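Local coordinates for protein acetyl-xylan esterase (Streptomyces lividans, PDB 2CC0) that removes acetyl groups from acetylated xylan as a metal-dependent family 4 carbohydrate esterase, an activity involved in plant cell wall degradation, at residues A2-G8 with G176-G180; N61-P67 with E80-Q85; D125-Q129 with A142-L146. One frame throughout, in Å; residues are numbered along the deposited sequence.

Contact 1: A2-G8 with G176-G180; sequences ACNGYVG and GLCSG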
loop_
_atom_site.group_PDB
_atom_site.type_symbol
_atom_site.label_atom_id
_atom_site.label_comp_id
_atom_site.label_asym_id
_atom_site.label_seq_id
_atom_site.Cartn_x
_atom_site.Cartn_y
_atom_site.Cartn_z
ATOM N N ALA A 2 -7.043 19.900 -13.969
ATOM C CA ALA A 2 -6.338 20.546 -12.878
ATOM C C ALA A 2 -5.685 19.465 -12.002
ATOM O O ALA A 2 -4.543 19.644 -11.568
ATOM C CB ALA A 2 -7.289 21.415 -12.069
ATOM N N CYS A 3 -6.400 18.355 -11.774
ATOM C CA CYS A 3 -5.839 17.220 -11.033
ATOM C C CYS A 3 -5.890 15.965 -11.906
ATOM O O CYS A 3 -6.922 15.327 -12.043
ATOM C CB CYS A 3 -6.578 16.995 -9.704
ATOM S SG CYS A 3 -6.608 18.456 -8.622
ATOM N N ASN A 4 -4.757 15.630 -12.506
ATOM C CA ASN A 4 -4.640 14.387 -13.293
ATOM C C ASN A 4 -4.340 13.174 -12.403
ATOM O O ASN A 4 -4.450 12.021 -12.831
ATOM C CB ASN A 4 -3.546 14.518 -14.362
ATOM C CG ASN A 4 -3.870 15.586 -15.416
ATOM O OD1 ASN A 4 -5.027 15.743 -15.840
ATOM N ND2 ASN A 4 -2.851 16.312 -15.843
ATOM N N GLY A 5 -3.959 13.430 -11.154
ATOM C CA GLY A 5 -3.662 12.350 -10.212
ATOM C C GLY A 5 -3.554 12.968 -8.832
ATOM O O GLY A 5 -3.575 14.199 -8.708
ATOM N N TYR A 6 -3.403 12.113 -7.814
ATOM C CA TYR A 6 -3.361 12.556 -6.413
ATOM C C TYR A 6 -2.196 11.958 -5.685
ATOM O O TYR A 6 -1.828 10.785 -5.921
ATOM C CB TYR A 6 -4.668 12.210 -5.689
ATOM C CG TYR A 6 -5.835 12.978 -6.268
ATOM C CD1 TYR A 6 -6.169 14.238 -5.778
ATOM C CD2 TYR A 6 -6.562 12.455 -7.329
ATOM C CE1 TYR A 6 -7.227 14.957 -6.316
ATOM C CE2 TYR A 6 -7.621 13.163 -7.883
ATOM C CZ TYR A 6 -7.942 14.416 -7.376
ATOM O OH TYR A 6 -8.995 15.120 -7.937
ATOM N N VAL A 7 -1.610 12.760 -4.790
ATOM C CA VAL A 7 -0.559 12.239 -3.913
ATOM C C VAL A 7 -0.992 12.377 -2.467
ATOM O O VAL A 7 -1.886 13.168 -2.167
ATOM C CB VAL A 7 0.765 12.980 -4.094
ATOM C CG1 VAL A 7 1.286 12.849 -5.578
ATOM C CG2 VAL A 7 0.642 14.459 -3.630
ATOM N N GLY A 8 -0.339 11.608 -1.586
ATOM C CA GLY A 8 -0.673 11.604 -0.163
ATOM C C GLY A 8 0.363 12.359 0.631
ATOM O O GLY A 8 1.385 11.781 1.008
ATOM N N GLY A 176 0.601 18.408 -12.727
ATOM C CA GLY A 176 -0.835 18.101 -12.759
ATOM C C GLY A 176 -1.290 17.150 -11.654
ATOM O O GLY A 176 -2.221 16.361 -11.837
ATOM N N LEU A 177 -0.625 17.202 -10.501
ATOM C CA LEU A 177 -1.012 16.366 -9.376
ATOM C C LEU A 177 -1.589 17.223 -8.283
ATOM O O LEU A 177 -1.216 18.400 -8.129
ATOM C CB LEU A 177 0.185 15.576 -8.830
ATOM C CG LEU A 177 0.768 14.512 -9.766
ATOM C CD1 LEU A 177 2.119 13.984 -9.211
ATOM C CD2 LEU A 177 -0.245 13.379 -9.971
ATOM N N CYS A 178 -2.506 16.633 -7.530
ATOM C CA CYS A 178 -3.089 17.350 -6.408
ATOM C C CYS A 178 -2.945 16.593 -5.113
ATOM O O CYS A 178 -2.658 15.404 -5.106
ATOM C CB CYS A 178 -4.534 17.641 -6.688
ATOM S SG CYS A 178 -4.697 18.725 -8.112
ATOM N N SER A 179 -3.099 17.304 -4.002
ATOM C CA SER A 179 -3.001 16.640 -2.699
ATOM C C SER A 179 -4.309 15.891 -2.457
ATOM O O SER A 179 -5.408 16.433 -2.675
ATOM C CB SER A 179 -2.656 17.646 -1.590
ATOM O OG SER A 179 -3.552 18.735 -1.603
ATOM N N GLY A 180 -4.209 14.621 -2.060
ATOM C CA GLY A 180 -5.390 13.807 -1.887
ATOM C C GLY A 180 -5.477 13.181 -0.503
ATOM O O GLY A 180 -4.643 13.426 0.361
#
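The disulfide between Cys3 and Cys178 is the hub: SG meets SG at 2.0 Å with chi3 of -86°, and Tyr6 lays its ring beside it, CE1 3.8 Å from Cys178 CB. Through the sheet, on its other face, Val7 CG1 touches Leu177 CD1 at 3.9 Å. Outward from these side chains comes a parallel ladder in which Tyr6 pairs with Cys178 and Val7 with Ser179. Cys178 N donates to Gly5 O (2.9 Å), Val7 N to Cys178 O (2.9 Å) and Gly180 N to Val7 O (2.7 Å). At Gly5 a CB would run into Leu177 CD2. The polar edge is Gly176, whose positive phi closes a Schellman motif after helix 159-174; its O takes a 2.7 Å bond from Asn4 N and a weak one, 3.5 Å, from Gly5 N. The disulfide covalently ties the chain's start to the last strand, in chain order, of the parallel sheet. Strand 5-12 also pairs with strands 34-37 and 151-155, while Leu172 of helix 159-174 packs on both Val7 and Leu177.

Contact 2: N61-P67 with E80-Q85; sequences NHSYTHP and EISRTQ. With ZN (zinc ion), chain C.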
loop_
_atom_site.group_PDB
_atom_site.type_symbol
_atom_site.label_atom_id
_atom_site.label_comp_id
_atom_site.label_asym_id
_atom_site.label_seq_id
_atom_site.Cartn_x
_atom_site.Cartn_y
_atom_site.Cartn_z
ATOM N N ASN A 61 -3.866 8.056 13.292
ATOM C CA ASN A 61 -3.306 7.502 14.553
ATOM C C ASN A 61 -1.823 7.172 14.388
ATOM O O ASN A 61 -1.456 6.422 13.465
ATOM C CB ASN A 61 -4.141 6.247 14.911
ATOM C CG ASN A 61 -3.789 5.612 16.259
ATOM O OD1 ASN A 61 -2.621 5.492 16.646
ATOM N ND2 ASN A 61 -4.833 5.103 16.936
ATOM N N HIS A 62 -0.979 7.699 15.282
ATOM C CA HIS A 62 0.465 7.448 15.214
ATOM C C HIS A 62 0.999 6.892 16.559
ATOM O O HIS A 62 2.172 7.094 16.881
ATOM C CB HIS A 62 1.220 8.711 14.788
ATOM C CG HIS A 62 2.636 8.473 14.338
ATOM N ND1 HIS A 62 3.029 7.378 13.586
ATOM C CD2 HIS A 62 3.740 9.237 14.486
ATOM C CE1 HIS A 62 4.326 7.467 13.318
ATOM N NE2 HIS A 62 4.782 8.585 13.854
ATOM N N SER A 63 0.148 6.129 17.263
ATOM C CA SER A 63 0.404 5.581 18.622
ATOM C C SER A 63 0.340 6.673 19.688
ATOM O O SER A 63 0.254 7.865 19.360
ATOM C CB SER A 63 1.737 4.831 18.718
ATOM O OG SER A 63 2.811 5.746 18.932
ATOM N N TYR A 64 0.382 6.260 20.958
ATOM C CA TYR A 64 0.234 7.219 22.059
ATOM C C TYR A 64 1.550 7.899 22.422
ATOM O O TYR A 64 1.570 9.118 22.621
ATOM C CB TYR A 64 -0.410 6.584 23.300
ATOM C CG TYR A 64 -1.095 7.620 24.160
ATOM C CD1 TYR A 64 -2.397 8.042 23.862
ATOM C CD2 TYR A 64 -0.447 8.188 25.270
ATOM C CE1 TYR A 64 -3.055 9.024 24.644
ATOM C CE2 TYR A 64 -1.092 9.177 26.047
ATOM C CZ TYR A 64 -2.380 9.576 25.735
ATOM O OH TYR A 64 -3.002 10.554 26.500
ATOM N N THR A 65 2.627 7.122 22.494
ATOM C CA THR A 65 3.914 7.645 22.971
ATOM C C THR A 65 5.081 7.370 21.983
ATOM O O THR A 65 6.244 7.599 22.322
ATOM C CB THR A 65 4.304 7.007 24.347
ATOM O OG1 THR A 65 4.601 5.609 24.170
ATOM C CG2 THR A 65 3.202 7.178 25.407
ATOM N N HIS A 66 4.770 6.861 20.789
ATOM C CA HIS A 66 5.770 6.591 19.754
ATOM C C HIS A 66 6.819 5.512 20.162
ATOM O O HIS A 66 8.014 5.711 19.948
ATOM C CB HIS A 66 6.458 7.916 19.332
ATOM C CG HIS A 66 7.062 7.889 17.960
ATOM N ND1 HIS A 66 8.297 7.342 17.694
ATOM C CD2 HIS A 66 6.603 8.367 16.776
ATOM C CE1 HIS A 66 8.578 7.484 16.411
ATOM N NE2 HIS A 66 7.568 8.101 15.831
ATOM N N PRO A 67 6.367 4.380 20.732
ATOM C CA PRO A 67 7.329 3.318 21.069
ATOM C C PRO A 67 7.707 2.541 19.820
ATOM O O PRO A 67 7.022 2.666 18.795
ATOM C CB PRO A 67 6.516 2.393 21.989
ATOM C CG PRO A 67 5.123 2.535 21.501
ATOM C CD PRO A 67 4.977 3.989 21.079
ATOM N N GLU A 80 -1.719 1.384 23.384
ATOM C CA GLU A 80 -1.177 2.508 22.634
ATOM C C GLU A 80 -2.135 2.949 21.526
ATOM O O GLU A 80 -2.381 4.144 21.318
ATOM C CB GLU A 80 0.176 2.095 22.033
ATOM C CG GLU A 80 1.335 2.097 23.036
ATOM C CD GLU A 80 2.032 3.447 23.184
ATOM O OE1 GLU A 80 1.933 4.295 22.280
ATOM O OE2 GLU A 80 2.700 3.651 24.227
ATOM N N ILE A 81 -2.667 1.983 20.792
ATOM C CA ILE A 81 -3.570 2.302 19.681
ATOM C C ILE A 81 -4.945 2.819 20.166
ATOM O O ILE A 81 -5.449 3.866 19.700
ATOM C CB ILE A 81 -3.685 1.098 18.727
ATOM C CG1 ILE A 81 -2.418 1.061 17.846
ATOM C CG2 ILE A 81 -4.916 1.226 17.846
ATOM C CD1 ILE A 81 -2.273 -0.201 16.992
ATOM N N SER A 82 -5.535 2.103 21.124
ATOM C CA SER A 82 -6.857 2.482 21.608
ATOM C C SER A 82 -6.858 3.850 22.307
ATOM O O SER A 82 -7.767 4.650 22.093
ATOM C CB SER A 82 -7.438 1.400 22.508
ATOM O OG SER A 82 -6.604 1.172 23.616
ATOM N N ARG A 83 -5.845 4.134 23.115
ATOM C CA ARG A 83 -5.777 5.430 23.799
ATOM C C ARG A 83 -5.659 6.565 22.790
ATOM O O ARG A 83 -6.169 7.660 23.004
ATOM C CB ARG A 83 -4.623 5.463 24.797
ATOM C CG ARG A 83 -4.915 4.656 26.066
ATOM C CD ARG A 83 -3.683 3.888 26.511
ATOM N NE ARG A 83 -2.683 4.756 27.088
ATOM C CZ ARG A 83 -1.368 4.620 26.955
ATOM N NH1 ARG A 83 -0.841 3.633 26.244
ATOM N NH2 ARG A 83 -0.572 5.493 27.556
ATOM N N THR A 84 -4.956 6.296 21.683
ATOM C CA THR A 84 -4.836 7.310 20.646
ATOM C C THR A 84 -6.168 7.536 19.880
ATOM O O THR A 84 -6.498 8.692 19.550
ATOM C CB THR A 84 -3.647 6.969 19.715
ATOM O OG1 THR A 84 -2.456 6.887 20.513
ATOM C CG2 THR A 84 -3.471 8.055 18.659
ATOM N N GLN A 85 -6.914 6.452 19.596
ATOM C CA GLN A 85 -8.256 6.575 18.999
ATOM C C GLN A 85 -9.103 7.484 19.894
ATOM O O GLN A 85 -9.718 8.435 19.428
ATOM C CB GLN A 85 -8.947 5.206 18.869
ATOM C CG GLN A 85 -8.311 4.243 17.841
ATOM C CD GLN A 85 -8.368 4.800 16.413
ATOM O OE1 GLN A 85 -7.461 5.523 15.982
ATOM N NE2 GLN A 85 -9.468 4.519 15.702
HETATM ZN ZN ZN C . 6.775 9.217 14.080
HETATM O O HOH W 1 8.590 10.143 13.675
#
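Glu80 reaches from its helix into the turn 63-67 and satisfies it with both carboxylate oxygens: OE1 accepts from Tyr64 N (2.8 Å) and Thr65 N (2.9 Å), and OE2 takes the hydroxyl of Thr65, OG1, at 2.7 Å. At the other end Asn61 spends both amide hydrogens on the helix, ND2 donating to Gln85 OE1 (2.8 Å) and to Ile81 O (3.1 Å). Its OD1 accepts from Ser63 N at 2.9 Å, an Asx turn. Ser63 OG gives to His62 O (2.5 Å) and receives His66 N (2.9 Å), an ST motif. This shapes the HxxxH loop of the polysaccharide deacetylase family, in which His62 NE2 and His66 NE2 bind zinc at 2.1 and 2.2 Å, with water 1 and Asp13 among the other ligands. His62 ND1 is held by Arg100 O, and Gln85 NE2 by Pro96 O. Thr84 OG1 turns back to Glu80 O (2.9 Å). Over one face of Tyr64 the Arg83 guanidinium lies stacked, its CZ 4.5 Å from the ring centroid, an off-centre cation-pi contact.

Contact 3: D125-Q129 with A142-L146; sequences DVDSQ and AVSRL
In 125-129 only Val126 and Asp127 form strand (phi/psi -131/135 and -102/116); Asp125 before them has -96/-37, and after them the chain bends at Ser128 (-66/-17) and turns with positive phi at Gln129 (62/19). Against it packs the C-terminal part of helix 136-144, continuing to Leu146: Ala142 (-61/-45), Val143 (-58/-38), Ser144 (-62/-17), Arg145 (-84/-12), Leu146 (-75/135). Arg145 N bonds to Ala142 O and Leu146 N to Val143 O, both 3.1 Å. The closest CA pair is Ser128 with Ala142, 5.3 Å.

Apolar contact centres on Val126, chi1 t, its CB directed at the helix end. CG1 lies 3.8 Å from Ala142 CB and 3.6 Å from Ala142 O; CG2 meets Leu146 CD2 at 3.7 Å, with Leu146 in the mt rotamer. Ala142 CB also sits 3.8 Å from Ser128 CA.

The polar link between the segments runs through water: water 2 donates to Asp127 O (2.7 Å) and accepts from Arg145 NH2 (3.0 Å). Arg145, chi1 m, chi2 t, chi3 m (-73°) and chi4 -81°, brings that NH2 within 3.8 Å of Val126 CG1.

Within 125-129, Asp127 (chi1 t) accepts from Gln129 N at OD1 (2.8 Å), an Asx turn, and from Gln129 NE2 at OD2 (3.0 Å). Trp131 NE1 also donates to Asp127 OD1. Ser128 OG is hydrogen-bonded to Leu153 O, and Asp125 OD1 forms a salt bridge to Arg188 of the second subunit.

Strand 126-127, helix 136-144 and strand 151-155, parallel to the first, make a beta-alpha-beta unit, the repeating element of the barrel-like deacetylase fold.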
loop_
_atom_site.group_PDB
_atom_site.type_symbol
_atom_site.label_atom_id
_atom_site.label_comp_id
_atom_site.label_asym_id
_atom_site.label_seq_id
_atom_site.Cartn_x
_atom_site.Cartn_y
_atom_site.Cartn_z
ATOM N N ASP A 125 5.712 5.690 0.495
ATOM C CA ASP A 125 6.457 5.388 -0.732
ATOM C C ASP A 125 7.793 6.147 -0.751
ATOM O O ASP A 125 8.809 5.648 -1.265
ATOM C CB ASP A 125 5.607 5.767 -1.957
ATOM C CG ASP A 125 4.366 4.903 -2.054
ATOM O OD1 ASP A 125 4.531 3.733 -2.491
ATOM O OD2 ASP A 125 3.250 5.338 -1.662
ATOM N N VAL A 126 7.775 7.376 -0.240
ATOM C CA VAL A 126 8.962 8.219 -0.226
ATOM C C VAL A 126 9.133 8.793 1.166
ATOM O O VAL A 126 8.152 9.247 1.775
ATOM C CB VAL A 126 8.776 9.375 -1.232
ATOM C CG1 VAL A 126 9.902 10.435 -1.133
ATOM C CG2 VAL A 126 8.632 8.843 -2.664
ATOM N N ASP A 127 10.369 8.761 1.671
ATOM C CA ASP A 127 10.702 9.374 2.957
ATOM C C ASP A 127 11.397 10.694 2.614
ATOM O O ASP A 127 12.461 10.691 1.985
ATOM C CB ASP A 127 11.605 8.440 3.772
ATOM C CG ASP A 127 12.116 9.064 5.077
ATOM O OD1 ASP A 127 11.730 10.195 5.419
ATOM O OD2 ASP A 127 12.934 8.403 5.764
ATOM N N SER A 128 10.788 11.816 3.001
ATOM C CA SER A 128 11.344 13.133 2.712
ATOM C C SER A 128 12.662 13.361 3.446
ATOM O O SER A 128 13.416 14.279 3.104
ATOM C CB SER A 128 10.343 14.220 3.137
ATOM O OG SER A 128 10.321 14.362 4.559
ATOM N N GLN A 129 12.924 12.544 4.474
ATOM C CA GLN A 129 14.096 12.705 5.358
ATOM C C GLN A 129 14.113 14.035 6.122
ATOM O O GLN A 129 15.170 14.449 6.632
ATOM C CB GLN A 129 15.419 12.529 4.576
ATOM C CG GLN A 129 15.592 11.086 4.107
ATOM C CD GLN A 129 16.416 10.296 5.082
ATOM O OE1 GLN A 129 17.603 10.590 5.278
ATOM N NE2 GLN A 129 15.825 9.273 5.675
ATOM N N ALA A 142 12.149 15.244 -2.968
ATOM C CA ALA A 142 11.450 14.002 -2.562
ATOM C C ALA A 142 9.991 14.044 -3.049
ATOM O O ALA A 142 9.479 13.070 -3.586
ATOM C CB ALA A 142 11.514 13.823 -1.043
ATOM N N VAL A 143 9.311 15.178 -2.865
ATOM C CA VAL A 143 7.951 15.350 -3.365
ATOM C C VAL A 143 7.877 15.159 -4.885
ATOM O O VAL A 143 6.925 14.551 -5.385
ATOM C CB VAL A 143 7.338 16.721 -2.923
ATOM C CG1 VAL A 143 6.068 17.024 -3.701
ATOM C CG2 VAL A 143 7.068 16.718 -1.430
ATOM N N SER A 144 8.901 15.642 -5.595
ATOM C CA SER A 144 8.961 15.512 -7.063
ATOM C C SER A 144 9.004 14.053 -7.564
ATOM O O SER A 144 8.732 13.785 -8.733
ATOM C CB SER A 144 10.123 16.330 -7.650
ATOM O OG SER A 144 11.348 15.612 -7.648
ATOM N N ARG A 145 9.337 13.115 -6.681
ATOM C CA ARG A 145 9.395 11.703 -7.054
ATOM C C ARG A 145 8.048 10.999 -7.004
ATOM O O ARG A 145 7.916 9.862 -7.482
ATOM C CB ARG A 145 10.382 10.982 -6.156
ATOM C CG ARG A 145 11.775 11.532 -6.308
ATOM C CD ARG A 145 12.759 10.482 -5.974
ATOM N NE ARG A 145 12.804 10.218 -4.543
ATOM C CZ ARG A 145 13.478 10.953 -3.656
ATOM N NH1 ARG A 145 14.160 12.032 -4.039
ATOM N NH2 ARG A 145 13.470 10.611 -2.375
ATOM N N LEU A 146 7.058 11.657 -6.400
ATOM C CA LEU A 146 5.764 11.019 -6.201
ATOM C C LEU A 146 4.968 10.950 -7.486
ATOM O O LEU A 146 4.861 11.946 -8.202
ATOM C CB LEU A 146 4.934 11.789 -5.177
ATOM C CG LEU A 146 5.459 11.875 -3.746
ATOM C CD1 LEU A 146 4.706 12.980 -2.994
ATOM C CD2 LEU A 146 5.313 10.513 -3.070
HETATM O O HOH W 2 14.492 11.332 0.317
#

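Overall arrangement
Along the chain contact 1 brackets the rest: strand 5-12 opens the fold, contact 2 and then contact 3 follow in series, and strand 177-179 returns to pair with the beginning. Contacts 1 and 3 reach the same parallel sheet and touch, with Leu146 CB 3.8 Å from Val7 CG1 and Leu146 O 3.6 Å from Leu177 CD1; their centres are 15 Å apart. Contact 2 lies on the opposite side of the chain's centre from both, its centre 29 Å from contact 1 and 25 Å from contact 3. It joins the loop at the end of strand 58-61 of that sheet to helix 74-90 and carries two of the three zinc-binding residues, so the metal site sits well away from the disulfide-linked end.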